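Local coordinates for 3-phytase (Klebsiella pneumoniae, PDB 2WNH), which probably releases phosphate from phytate (myo-inositol hexakisphosphate), as a 3-phytase of the histidine acid phosphatase family, at residues G263-N268 with S396-A401; Y92-P97 with P129-D134; T258-G263 with R298-F303; K18-S23 with N268-G273; Q99-T104 with L286-D291. The protein carries 3 engineered substitutions. All blocks are in the same frame, centred on the assembly; numbering follows the deposited sequence. Where two conformers were deposited one is given.

Contact 1 (G263-N268 with S396-A401). Engineered in segment 396-401: Ala397 (natural residue Thr).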
# COMPACT_ATOMS: atom_id res chain seq x y z
N GLY B 263 -30.33 4.30 -32.68
CA GLY B 263 -28.94 3.96 -32.38
C GLY B 263 -27.87 4.49 -33.33
O GLY B 263 -26.68 4.41 -33.01
N SER B 264 -28.26 5.01 -34.50
CA SER B 264 -27.25 5.47 -35.46
C SER B 264 -26.37 6.60 -34.94
O SER B 264 -25.18 6.64 -35.22
CB SER B 264 -27.88 5.91 -36.79
OG SER B 264 -28.39 4.79 -37.50
N VAL B 265 -26.97 7.52 -34.18
CA VAL B 265 -26.23 8.67 -33.63
C VAL B 265 -25.09 8.20 -32.70
O VAL B 265 -24.00 8.77 -32.71
CB VAL B 265 -27.20 9.66 -32.95
CG1 VAL B 265 -27.88 9.03 -31.73
CG2 VAL B 265 -26.53 10.98 -32.63
N LEU B 266 -25.36 7.13 -31.95
CA LEU B 266 -24.40 6.63 -30.97
C LEU B 266 -23.33 5.80 -31.65
O LEU B 266 -22.13 5.95 -31.36
CB LEU B 266 -25.13 5.80 -29.89
CG LEU B 266 -24.30 5.16 -28.78
CD1 LEU B 266 -23.36 6.17 -28.07
CD2 LEU B 266 -25.23 4.47 -27.76
N LEU B 267 -23.71 4.90 -32.55
CA LEU B 267 -22.67 4.15 -33.23
C LEU B 267 -21.78 5.12 -34.00
O LEU B 267 -20.55 4.98 -33.99
CB LEU B 267 -23.23 3.06 -34.14
CG LEU B 267 -22.17 2.29 -34.97
CD1 LEU B 267 -21.12 1.59 -34.09
CD2 LEU B 267 -22.83 1.25 -35.85
N ASN B 268 -22.39 6.08 -34.69
CA ASN B 268 -21.59 7.07 -35.41
C ASN B 268 -20.56 7.80 -34.53
O ASN B 268 -19.38 7.98 -34.95
CB ASN B 268 -22.50 8.08 -36.10
CG ASN B 268 -21.72 8.99 -37.02
OD1 ASN B 268 -21.05 8.54 -37.95
ND2 ASN B 268 -21.80 10.28 -36.75
N SER B 396 -30.30 9.95 -39.45
CA SER B 396 -30.50 9.68 -38.03
C SER B 396 -29.19 9.74 -37.26
O SER B 396 -29.15 9.41 -36.08
CB SER B 396 -31.12 8.30 -37.82
OG SER B 396 -32.35 8.19 -38.52
N ALA B 397 -28.13 10.22 -37.91
CA ALA B 397 -26.82 10.25 -37.28
C ALA B 397 -26.19 11.64 -37.30
O ALA B 397 -25.12 11.79 -37.87
CB ALA B 397 -25.89 9.21 -37.95
N PRO B 398 -26.83 12.64 -36.66
CA PRO B 398 -26.25 13.98 -36.65
C PRO B 398 -24.97 14.00 -35.82
O PRO B 398 -24.80 13.17 -34.92
CB PRO B 398 -27.33 14.82 -35.95
CG PRO B 398 -28.05 13.86 -35.07
CD PRO B 398 -28.07 12.57 -35.86
N ALA B 399 -24.07 14.92 -36.15
CA ALA B 399 -22.86 15.10 -35.35
C ALA B 399 -23.23 15.57 -33.95
O ALA B 399 -24.12 16.41 -33.78
CB ALA B 399 -21.94 16.11 -36.01
N VAL B 400 -22.55 15.02 -32.94
CA VAL B 400 -22.76 15.42 -31.56
C VAL B 400 -21.38 15.82 -31.07
O VAL B 400 -20.43 15.08 -31.29
CB VAL B 400 -23.27 14.22 -30.70
CG1 VAL B 400 -23.34 14.58 -29.20
CG2 VAL B 400 -24.62 13.74 -31.19
N ALA B 401 -21.27 16.99 -30.45
CA ALA B 401 -20.03 17.36 -29.74
C ALA B 401 -19.90 16.40 -28.55
O ALA B 401 -20.74 16.44 -27.64
CB ALA B 401 -20.12 18.77 -29.23
O HOH W 1 -29.89 7.56 -34.10
O HOH W 2 -23.18 11.08 -34.20

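Contact 2 (Y92-P97 with P129-D134)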
# COMPACT_ATOMS: atom_id res chain seq x y z
N TYR B 92 -12.14 10.58 -20.80
CA TYR B 92 -13.32 11.43 -20.76
C TYR B 92 -14.50 10.52 -20.54
O TYR B 92 -14.70 9.56 -21.30
CB TYR B 92 -13.52 12.27 -22.04
CG TYR B 92 -14.67 13.24 -21.94
CD1 TYR B 92 -14.53 14.46 -21.27
CD2 TYR B 92 -15.92 12.93 -22.49
CE1 TYR B 92 -15.61 15.35 -21.16
CE2 TYR B 92 -16.99 13.82 -22.40
CZ TYR B 92 -16.83 15.02 -21.73
OH TYR B 92 -17.92 15.87 -21.63
N VAL B 93 -15.27 10.80 -19.48
CA VAL B 93 -16.43 9.96 -19.14
C VAL B 93 -17.72 10.73 -19.35
O VAL B 93 -17.93 11.80 -18.75
CB VAL B 93 -16.36 9.46 -17.67
CG1 VAL B 93 -17.53 8.53 -17.38
CG2 VAL B 93 -15.01 8.73 -17.41
N ARG B 94 -18.58 10.18 -20.21
CA ARG B 94 -19.89 10.77 -20.48
C ARG B 94 -20.99 9.75 -20.14
O ARG B 94 -21.07 8.68 -20.75
CB ARG B 94 -19.97 11.21 -21.95
CG ARG B 94 -21.34 11.83 -22.30
CD ARG B 94 -21.24 12.70 -23.54
NE ARG B 94 -22.57 13.05 -24.06
CZ ARG B 94 -22.73 13.93 -25.04
NH1 ARG B 94 -21.66 14.56 -25.53
NH2 ARG B 94 -23.95 14.18 -25.52
N ALA B 95 -21.78 10.08 -19.12
CA ALA B 95 -22.86 9.22 -18.64
C ALA B 95 -24.21 9.78 -19.02
O ALA B 95 -24.44 10.99 -18.96
CB ALA B 95 -22.78 9.07 -17.12
N SER B 96 -25.14 8.87 -19.34
CA SER B 96 -26.56 9.21 -19.41
C SER B 96 -26.98 9.88 -18.07
O SER B 96 -26.47 9.50 -17.00
CB SER B 96 -27.36 7.93 -19.68
OG SER B 96 -28.72 8.14 -19.38
N PRO B 97 -27.86 10.92 -18.12
CA PRO B 97 -28.10 11.70 -16.90
C PRO B 97 -28.89 11.01 -15.78
O PRO B 97 -29.00 11.60 -14.69
CB PRO B 97 -28.84 12.96 -17.41
CG PRO B 97 -29.49 12.54 -18.67
CD PRO B 97 -28.58 11.47 -19.29
N PRO B 129 -28.54 13.61 -26.30
CA PRO B 129 -28.86 13.17 -27.67
C PRO B 129 -28.16 11.89 -28.16
O PRO B 129 -28.53 11.34 -29.18
CB PRO B 129 -28.43 14.37 -28.53
CG PRO B 129 -27.35 15.02 -27.74
CD PRO B 129 -27.79 14.88 -26.30
N LEU B 130 -27.16 11.41 -27.42
CA LEU B 130 -26.57 10.11 -27.73
C LEU B 130 -27.40 8.96 -27.18
O LEU B 130 -27.32 7.85 -27.70
CB LEU B 130 -25.18 10.01 -27.11
CG LEU B 130 -24.06 10.87 -27.68
CD1 LEU B 130 -22.86 10.78 -26.74
CD2 LEU B 130 -23.70 10.41 -29.11
N PHE B 131 -28.16 9.22 -26.12
CA PHE B 131 -28.80 8.17 -25.34
C PHE B 131 -30.34 8.20 -25.30
O PHE B 131 -30.97 7.18 -25.56
CB PHE B 131 -28.24 8.19 -23.91
CG PHE B 131 -26.73 8.17 -23.82
CD1 PHE B 131 -25.98 7.19 -24.48
CD2 PHE B 131 -26.07 9.12 -23.05
CE1 PHE B 131 -24.58 7.19 -24.38
CE2 PHE B 131 -24.68 9.09 -22.92
CZ PHE B 131 -23.94 8.15 -23.59
N GLN B 132 -30.91 9.35 -24.97
CA GLN B 132 -32.37 9.55 -24.94
C GLN B 132 -32.81 9.98 -26.33
O GLN B 132 -33.35 11.08 -26.53
CB GLN B 132 -32.75 10.61 -23.90
CG GLN B 132 -32.68 10.10 -22.45
CD GLN B 132 -31.26 9.88 -21.94
OE1 GLN B 132 -30.40 10.74 -22.11
NE2 GLN B 132 -31.01 8.72 -21.31
N THR B 133 -32.55 9.12 -27.31
CA THR B 133 -32.75 9.44 -28.72
C THR B 133 -34.23 9.57 -29.11
O THR B 133 -34.58 10.18 -30.12
CB THR B 133 -32.04 8.42 -29.63
OG1 THR B 133 -32.45 7.09 -29.28
CG2 THR B 133 -30.53 8.55 -29.49
N ASP B 134 -35.11 9.03 -28.27
CA ASP B 134 -36.54 9.19 -28.49
C ASP B 134 -37.01 10.60 -28.13
O ASP B 134 -38.19 10.94 -28.31
CB ASP B 134 -37.33 8.09 -27.77
CG ASP B 134 -37.06 8.05 -26.26
OD1 ASP B 134 -36.09 8.67 -25.77
OD2 ASP B 134 -37.84 7.36 -25.56

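Contact 3 (T258-G263 with R298-F303)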
# COMPACT_ATOMS: atom_id res chain seq x y z
N THR B 258 -35.77 0.18 -35.92
CA THR B 258 -35.73 0.86 -34.63
C THR B 258 -34.27 1.20 -34.29
O THR B 258 -33.97 2.31 -33.85
CB THR B 258 -36.33 -0.01 -33.53
OG1 THR B 258 -37.72 -0.24 -33.82
CG2 THR B 258 -36.21 0.65 -32.15
N ALA B 259 -33.39 0.23 -34.51
CA ALA B 259 -31.96 0.42 -34.20
C ALA B 259 -31.36 1.52 -35.08
O ALA B 259 -30.53 2.31 -34.63
CB ALA B 259 -31.21 -0.88 -34.39
N GLN B 260 -31.78 1.59 -36.34
CA GLN B 260 -31.30 2.63 -37.24
C GLN B 260 -31.74 4.02 -36.79
O GLN B 260 -30.95 4.95 -36.74
CB GLN B 260 -31.75 2.34 -38.68
CG GLN B 260 -30.97 1.23 -39.34
CD GLN B 260 -31.47 0.93 -40.74
OE1 GLN B 260 -32.68 0.84 -40.97
NE2 GLN B 260 -30.54 0.74 -41.67
N LYS B 261 -33.02 4.16 -36.43
CA LYS B 261 -33.53 5.45 -35.99
C LYS B 261 -32.94 5.91 -34.66
O LYS B 261 -32.58 7.07 -34.48
CB LYS B 261 -35.07 5.46 -35.87
CG LYS B 261 -35.77 5.45 -37.23
CD LYS B 261 -35.39 6.65 -38.12
CE LYS B 261 -35.60 8.01 -37.43
NZ LYS B 261 -35.15 9.16 -38.29
N ARG B 262 -32.84 4.97 -33.71
CA ARG B 262 -32.52 5.35 -32.34
C ARG B 262 -31.07 5.07 -31.90
O ARG B 262 -30.66 5.57 -30.86
CB ARG B 262 -33.52 4.70 -31.37
CG ARG B 262 -34.95 5.27 -31.47
CD ARG B 262 -35.78 4.86 -30.26
NE ARG B 262 -35.31 5.51 -29.04
CZ ARG B 262 -35.28 4.95 -27.84
NH1 ARG B 262 -35.69 3.70 -27.66
NH2 ARG B 262 -34.83 5.65 -26.80
N GLY B 263 -30.33 4.30 -32.68
CA GLY B 263 -28.94 3.96 -32.38
C GLY B 263 -27.87 4.49 -33.33
O GLY B 263 -26.68 4.41 -33.01
N ARG B 298 -25.16 -2.82 -31.29
CA ARG B 298 -24.68 -4.11 -31.79
C ARG B 298 -25.52 -4.58 -32.98
O ARG B 298 -25.00 -5.23 -33.86
CB ARG B 298 -24.60 -5.19 -30.68
CG ARG B 298 -25.90 -5.51 -29.96
CD ARG B 298 -26.66 -6.72 -30.54
NE ARG B 298 -27.92 -6.90 -29.81
CZ ARG B 298 -28.00 -7.52 -28.63
NH1 ARG B 298 -26.91 -8.02 -28.07
NH2 ARG B 298 -29.18 -7.65 -28.00
N THR B 299 -26.81 -4.25 -32.99
CA THR B 299 -27.62 -4.56 -34.18
C THR B 299 -27.10 -3.87 -35.44
O THR B 299 -26.94 -4.52 -36.48
CB THR B 299 -29.13 -4.33 -33.91
OG1 THR B 299 -29.57 -5.37 -33.03
CG2 THR B 299 -29.95 -4.39 -35.20
N LEU B 300 -26.81 -2.58 -35.33
CA LEU B 300 -26.25 -1.83 -36.46
C LEU B 300 -24.88 -2.36 -36.87
O LEU B 300 -24.54 -2.40 -38.07
CB LEU B 300 -26.20 -0.32 -36.15
CG LEU B 300 -27.56 0.37 -35.94
CD1 LEU B 300 -27.31 1.81 -35.58
CD2 LEU B 300 -28.41 0.25 -37.18
N MET B 301 -24.11 -2.82 -35.89
CA MET B 301 -22.81 -3.48 -36.16
C MET B 301 -22.95 -4.85 -36.79
O MET B 301 -21.96 -5.40 -37.28
CB MET B 301 -21.98 -3.61 -34.87
CG MET B 301 -21.56 -2.29 -34.24
SD MET B 301 -20.97 -2.54 -32.54
CE MET B 301 -19.23 -2.75 -32.82
N ASN B 302 -24.16 -5.42 -36.75
CA ASN B 302 -24.39 -6.83 -37.13
C ASN B 302 -23.51 -7.79 -36.30
O ASN B 302 -22.93 -8.74 -36.81
CB ASN B 302 -24.17 -7.02 -38.64
CG ASN B 302 -25.05 -8.13 -39.23
OD1 ASN B 302 -24.84 -8.52 -40.38
ND2 ASN B 302 -26.02 -8.62 -38.48
N PHE B 303 -23.40 -7.49 -35.01
CA PHE B 303 -22.52 -8.22 -34.11
C PHE B 303 -23.39 -8.95 -33.10
O PHE B 303 -24.13 -8.33 -32.33
CB PHE B 303 -21.52 -7.24 -33.43
CG PHE B 303 -20.59 -7.85 -32.38
CD1 PHE B 303 -20.19 -9.20 -32.41
CD2 PHE B 303 -20.07 -7.02 -31.38
CE1 PHE B 303 -19.33 -9.71 -31.41
CE2 PHE B 303 -19.20 -7.52 -30.40
CZ PHE B 303 -18.83 -8.86 -30.42

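Contact 4 (K18-S23 with N268-G273)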
# COMPACT_ATOMS: atom_id res chain seq x y z
N LYS B 18 -6.07 3.73 -28.39
CA LYS B 18 -7.34 4.38 -28.05
C LYS B 18 -8.36 3.33 -27.70
O LYS B 18 -8.44 2.29 -28.35
CB LYS B 18 -7.85 5.22 -29.23
CG LYS B 18 -9.20 5.95 -29.03
CD LYS B 18 -9.18 6.86 -27.84
CE LYS B 18 -10.45 7.70 -27.73
NZ LYS B 18 -10.51 8.80 -28.75
N VAL B 19 -9.13 3.60 -26.64
CA VAL B 19 -10.27 2.78 -26.26
C VAL B 19 -11.54 3.63 -26.31
O VAL B 19 -11.58 4.76 -25.80
CB VAL B 19 -10.11 2.23 -24.80
CG1 VAL B 19 -11.34 1.40 -24.40
CG2 VAL B 19 -8.83 1.37 -24.64
N VAL B 20 -12.59 3.08 -26.93
CA VAL B 20 -13.93 3.66 -26.84
C VAL B 20 -14.82 2.58 -26.25
O VAL B 20 -14.90 1.48 -26.80
CB VAL B 20 -14.49 4.09 -28.24
CG1 VAL B 20 -15.97 4.49 -28.16
CG2 VAL B 20 -13.65 5.24 -28.80
N GLU B 21 -15.46 2.89 -25.13
CA GLU B 21 -16.27 1.91 -24.41
C GLU B 21 -17.68 2.41 -24.12
O GLU B 21 -17.88 3.58 -23.70
CB GLU B 21 -15.57 1.55 -23.10
CG GLU B 21 -16.28 0.50 -22.26
CD GLU B 21 -15.40 -0.03 -21.14
OE1 GLU B 21 -14.45 0.66 -20.76
OE2 GLU B 21 -15.63 -1.17 -20.69
N LEU B 22 -18.65 1.52 -24.37
CA LEU B 22 -20.07 1.76 -24.09
C LEU B 22 -20.52 0.72 -23.06
O LEU B 22 -20.70 -0.45 -23.39
CB LEU B 22 -20.92 1.64 -25.38
CG LEU B 22 -22.45 1.82 -25.19
CD1 LEU B 22 -22.80 3.23 -24.65
CD2 LEU B 22 -23.22 1.52 -26.48
N SER B 23 -20.75 1.18 -21.83
CA SER B 23 -21.09 0.34 -20.70
C SER B 23 -22.57 0.44 -20.38
O SER B 23 -23.14 1.53 -20.47
CB SER B 23 -20.32 0.81 -19.46
OG SER B 23 -20.61 0.00 -18.32
N ASN B 268 -22.39 6.08 -34.69
CA ASN B 268 -21.59 7.07 -35.41
C ASN B 268 -20.56 7.80 -34.53
O ASN B 268 -19.38 7.98 -34.95
CB ASN B 268 -22.50 8.08 -36.10
CG ASN B 268 -21.72 8.99 -37.02
OD1 ASN B 268 -21.05 8.54 -37.95
ND2 ASN B 268 -21.80 10.28 -36.75
N ALA B 269 -21.01 8.22 -33.35
CA ALA B 269 -20.16 8.90 -32.35
C ALA B 269 -19.02 8.00 -31.90
O ALA B 269 -17.86 8.46 -31.72
CB ALA B 269 -20.98 9.37 -31.16
N MET B 270 -19.33 6.72 -31.71
CA MET B 270 -18.34 5.73 -31.27
C MET B 270 -17.29 5.44 -32.33
O MET B 270 -16.10 5.37 -32.01
CB MET B 270 -19.04 4.42 -30.81
CG MET B 270 -19.77 4.55 -29.48
SD MET B 270 -20.77 3.07 -29.17
CE MET B 270 -19.52 1.82 -28.89
N LEU B 271 -17.71 5.24 -33.58
CA LEU B 271 -16.76 5.01 -34.68
C LEU B 271 -15.85 6.23 -34.95
O LEU B 271 -14.64 6.09 -35.14
CB LEU B 271 -17.47 4.60 -35.98
CG LEU B 271 -18.25 3.28 -35.93
CD1 LEU B 271 -19.06 3.17 -37.19
CD2 LEU B 271 -17.26 2.10 -35.76
N ASP B 272 -16.44 7.43 -34.92
CA ASP B 272 -15.67 8.67 -35.02
C ASP B 272 -14.74 8.79 -33.82
O ASP B 272 -13.60 9.26 -33.96
CB ASP B 272 -16.62 9.87 -35.08
CG ASP B 272 -17.18 10.10 -36.47
OD1 ASP B 272 -16.71 9.43 -37.43
OD2 ASP B 272 -18.06 10.97 -36.62
N GLY B 273 -15.20 8.35 -32.65
CA GLY B 273 -14.37 8.45 -31.45
C GLY B 273 -13.12 7.57 -31.45
O GLY B 273 -12.16 7.86 -30.75

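Contact 5 (Q99-T104 with L286-D291)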
# COMPACT_ATOMS: atom_id res chain seq x y z
N GLN B 99 -29.64 8.71 -12.58
CA GLN B 99 -28.83 8.36 -11.41
C GLN B 99 -28.03 7.06 -11.65
O GLN B 99 -26.84 7.00 -11.34
CB GLN B 99 -29.72 8.20 -10.16
CG GLN B 99 -28.95 8.15 -8.82
CD GLN B 99 -28.43 6.75 -8.47
OE1 GLN B 99 -28.76 5.76 -9.12
NE2 GLN B 99 -27.58 6.69 -7.45
N ARG B 100 -28.70 6.04 -12.17
CA ARG B 100 -28.08 4.69 -12.28
C ARG B 100 -26.83 4.69 -13.17
O ARG B 100 -25.86 3.99 -12.90
CB ARG B 100 -29.08 3.57 -12.68
CG ARG B 100 -29.82 3.76 -14.00
CD ARG B 100 -30.71 2.55 -14.23
NE ARG B 100 -31.62 2.75 -15.36
CZ ARG B 100 -32.87 3.20 -15.24
NH1 ARG B 100 -33.36 3.54 -14.06
NH2 ARG B 100 -33.61 3.35 -16.32
N THR B 101 -26.88 5.49 -14.23
CA THR B 101 -25.77 5.61 -15.18
C THR B 101 -24.69 6.56 -14.65
O THR B 101 -23.51 6.28 -14.81
CB THR B 101 -26.28 6.06 -16.57
OG1 THR B 101 -27.29 7.06 -16.39
CG2 THR B 101 -26.90 4.90 -17.29
N ARG B 102 -25.06 7.68 -14.02
CA ARG B 102 -24.06 8.54 -13.37
C ARG B 102 -23.29 7.74 -12.30
O ARG B 102 -22.05 7.79 -12.25
CB ARG B 102 -24.71 9.79 -12.76
CG ARG B 102 -25.19 10.77 -13.84
CD ARG B 102 -25.76 12.03 -13.19
NE ARG B 102 -27.02 11.80 -12.50
CZ ARG B 102 -27.25 12.06 -11.21
NH1 ARG B 102 -26.30 12.58 -10.44
NH2 ARG B 102 -28.45 11.80 -10.69
N ALA B 103 -24.00 6.99 -11.47
CA ALA B 103 -23.33 6.30 -10.37
C ALA B 103 -22.44 5.17 -10.92
O ALA B 103 -21.35 4.92 -10.39
CB ALA B 103 -24.34 5.77 -9.37
N THR B 104 -22.88 4.51 -11.98
CA THR B 104 -22.07 3.46 -12.62
C THR B 104 -20.77 4.04 -13.20
O THR B 104 -19.66 3.47 -13.04
CB THR B 104 -22.88 2.75 -13.73
OG1 THR B 104 -23.96 2.04 -13.13
CG2 THR B 104 -21.99 1.79 -14.51
N LEU B 286 -15.21 6.85 -22.38
CA LEU B 286 -16.08 5.93 -21.65
C LEU B 286 -17.49 6.54 -21.61
O LEU B 286 -17.70 7.64 -21.06
CB LEU B 286 -15.52 5.69 -20.24
CG LEU B 286 -16.43 4.93 -19.27
CD1 LEU B 286 -16.76 3.54 -19.85
CD2 LEU B 286 -15.80 4.77 -17.87
N LEU B 287 -18.42 5.82 -22.22
CA LEU B 287 -19.83 6.19 -22.31
C LEU B 287 -20.64 5.20 -21.47
O LEU B 287 -20.45 3.99 -21.58
CB LEU B 287 -20.31 6.10 -23.76
CG LEU B 287 -19.46 6.83 -24.81
CD1 LEU B 287 -20.08 6.60 -26.20
CD2 LEU B 287 -19.36 8.31 -24.50
N VAL B 288 -21.55 5.72 -20.67
CA VAL B 288 -22.29 4.86 -19.77
C VAL B 288 -23.79 5.12 -19.98
O VAL B 288 -24.27 6.24 -19.75
CB VAL B 288 -21.85 5.05 -18.30
CG1 VAL B 288 -22.56 4.06 -17.38
CG2 VAL B 288 -20.29 4.85 -18.17
N ALA B 289 -24.49 4.08 -20.40
CA ALA B 289 -25.91 4.19 -20.75
C ALA B 289 -26.67 2.90 -20.43
O ALA B 289 -26.45 2.28 -19.39
CB ALA B 289 -26.07 4.61 -22.22
N HIS B 290 -27.54 2.49 -21.34
CA HIS B 290 -28.56 1.48 -21.03
C HIS B 290 -28.44 0.30 -21.97
O HIS B 290 -27.81 0.39 -23.03
CB HIS B 290 -29.96 2.14 -21.05
CG HIS B 290 -30.02 3.44 -20.30
ND1 HIS B 290 -30.41 3.53 -18.98
CD2 HIS B 290 -29.65 4.69 -20.67
CE1 HIS B 290 -30.32 4.79 -18.58
NE2 HIS B 290 -29.86 5.51 -19.58
N ASP B 291 -29.01 -0.83 -21.57
CA ASP B 291 -28.97 -2.02 -22.40
C ASP B 291 -29.64 -1.75 -23.75
O ASP B 291 -29.19 -2.27 -24.76
CB ASP B 291 -29.59 -3.24 -21.70
CG ASP B 291 -30.96 -2.96 -21.05
OD1 ASP B 291 -31.59 -1.90 -21.25
OD2 ASP B 291 -31.42 -3.86 -20.33
O HOH W 3 -31.86 1.47 -17.88

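Contact 1 (G263-N268 with S396-A401)
Val265 places CG1 in the crowded position between its backbone N and carbonyl carbon (chi1 65°), so that CG2, anti to the backbone N, faces the chain of 396-401. Asn268 has CG anti to its own N (chi1 -172°), which carries its amide along the same side of the helix. The apolar centre is CG2 of Val265: it meets CG2 of Val400 at 3.7 Å, the two side chains crossing at about a right angle, and lies 3.9 Å from CD of Pro398. Close by, the backbones approach to 4.0 Å between CA of Val265 and CA of Ala397, an engineered residue. No direct hydrogen bond joins 263-268 to 396-401; two waters bridge them. The first accepts from Val265 N, which lacks a bond to the preceding turn, at a kink of the helix, and donates to Ser396 O at 2.8 Å from the water oxygen. The second donates to Val265 O and, at 2.7 Å, to Pro398 O, and accepts from Asn268 ND2 at 3.0 Å. Since Asn268 OD1 is bonded to Arg394, both ends of the amide are tied and its rotation is defined. The late loop after helix 381-388 thus lies along one side of helix 256-274, while Leu266 points away from it and touches Asn293 and Val297 of helix 291-301, and Val265 also touches Thr133.

Contact 2 (Y92-P97 with P129-D134)
The end of strand 91-95, a member of the central mixed sheet of the histidine phosphatase fold, is overlaid by the loop 129-134, in which Gln132 is the centre of an inverse gamma turn. Apolar contact comes first. The extended Arg94 side chain, its CG anti to the backbone N, crosses Leu130 at about a right angle, and CD1 of Leu130 sits over one guanidinium face, 3.5 Å from NE of Arg94 and offset toward the rim. At the edge of that group, near its plane, lies CD of Pro129, 4.0 Å from NH2 of Arg94. The charge has its partner in Asp128, which forms a salt bridge with NH2. The Phe131 ring approaches the chain obliquely, CE2 being 3.6 Å from N of Ser96, while CB of its neighbour Leu130 lies above the centre of one ring face. A single hydrogen bond crosses the contact: Gln132 NE2 donates to Ser96 OG over 3.1 Å, with an N-H...O angle of 152° and the acceptor 17° out of the amide plane. The same OG is hydrogen-bonded to His290, so Gln132 belongs to the shell that positions the serine. Gln132 OE1, bonded to Asp128 N, also meets Pro97 tip to tip, 3.4 Å from its CD.

Contact 3 (T258-G263 with R298-F303)
Two helices pack here: 256-274 through one turn, and 291-301 through its last turn, which is closed by a Schellman motif with Asn302 at positive phi. Leu300 is the side chain around which the contact is arranged. Its CG is anti to the carbonyl carbon (chi1 -64°) and CD1 continues in an extended course (chi2 177°), so both methyls reach the facing helix. There they divide the work. The Leu300 and Gln260 side chains cross obliquely, CD2 of Leu300 touching CG of Gln260 at 3.5 Å; CD1 goes down to the backbone, 3.4 Å from O of Ala259. That carbonyl is already engaged within its helix, accepting from Gly263 N, so the methyl rests against a bonded oxygen. Thr299 adds a second meeting of methyls, its CG2 lying 3.8 Å from CB of Ala259. With CG2 anti to the backbone N, OG1 is turned to a different direction and bonds Asp254. Gln260 likewise sends only its aliphatic part into the interface, since its chain is extended beyond CG and NE2 donates to Arg391 O. No hydrogen bond joins the two segments. Where Gly263 bares the helix backbone, CD1 of Leu300 reaches 3.5 Å from its carbonyl carbon.

Contact 4 (K18-S23 with N268-G273)
This is a buried helix-on-sheet contact, in which the C-terminal part of helix 256-274 lies on one face of the central sheet over strand 14-24. The local axes come within 8.7 Å and run nearly antiparallel, at 163° between their N-to-C directions. Strand alternation supplies the interface: Lys18, Val20 and Leu22 point at the helix, whereas Val19 and Glu21 point away from it, Glu21 making a salt bridge with Lys67. Val20 uses both methyls. CG1, anti to the backbone N, meets CG of Met270 at 4.0 Å in an oblique crossing, and CG2 lies 3.6 Å from the carbonyl carbon of Gly273, where no side chain intervenes. Met270 is extended as far as SD and then bends (chi3 69°), bringing CE to 3.8 Å from CB of Leu22; the side chains cross at about a right angle, with SD 4.0 Å from CD2 of Leu22. The polar element is the Lys18 chain, bent at chi2 and chi4 so that NZ donates to Gly273 O at 2.8 Å. The C=O...N angle of 165° puts the ammonium nearly on the carbonyl axis, and a positive charge at this helix end is probably favourable. Strand 14-24 runs between parallel 284-289 and antiparallel 320-328; Met270 also touches Leu287 of the former, and Leu22 reaches Ile294 and Val297 of helix 291-301.

Contact 5 (Q99-T104 with L286-D291)
The His290 ring has the CG2 methyl of Thr101 over one face, 3.6 Å above the plane and offset toward the rim, and at its edge, in plane, Arg100 NE and a bridging water. The methyl makes a CH-pi contact, 25° off the ring normal. Guanidinium and imidazole stand almost perpendicular, their planes 83° apart, with Arg100 NE 3.9 Å from His290 ND1. The water spans them, accepting from Arg100 NE at 2.8 Å and lying 2.7 Å from His290 ND1. The second ring nitrogen, NE2, is hydrogen-bonded to Ser96 OG, while Arg100 NH1 binds Gly54 O. The same methyl of Thr101 lies 3.4 Å from O of Ala289; further along the helix CG2 of Thr104 meets CG1 of Val288 at 3.7 Å. Thr104 OG1 donates back to Arg100 O at 2.7 Å, a carbonyl that also accepts from Thr104 N. The His290-Asp291 pair fits the HD motif of histidine acid phosphatases, and Arg100 packs on His25, which falls in the RHG motif; the contact is consistent with an active-site wall. The nearby guanidinium, together with the N-terminus of helix 291-301, at whose N-cap position His290 stands, would probably disfavour a protonated imidazole.

How the contacts relate
Helix 256-274 serves three contacts in succession from its N- to its C-terminal part: contact 3, then contact 1, then contact 4. Contacts 1 and 3 share Gly263, contacts 1 and 4 share Asn268, and both pairs of centres are about 11 Å apart. Contacts 2, 4 and 5 reach the central sheet, where strand 284-289 is flanked by 14-24 and 91-95. Contacts 2 and 5 are closest, centres about 8 Å apart, joined through Ser96; the centres of contacts 3 and 5 lie about 19 Å apart and the two do not touch. Along the chain contact 2 is nested inside the loop closed by contact 4 and precedes contact 1. Sequence-distant pieces thus bring one helix, one sheet and the probable active-site wall together.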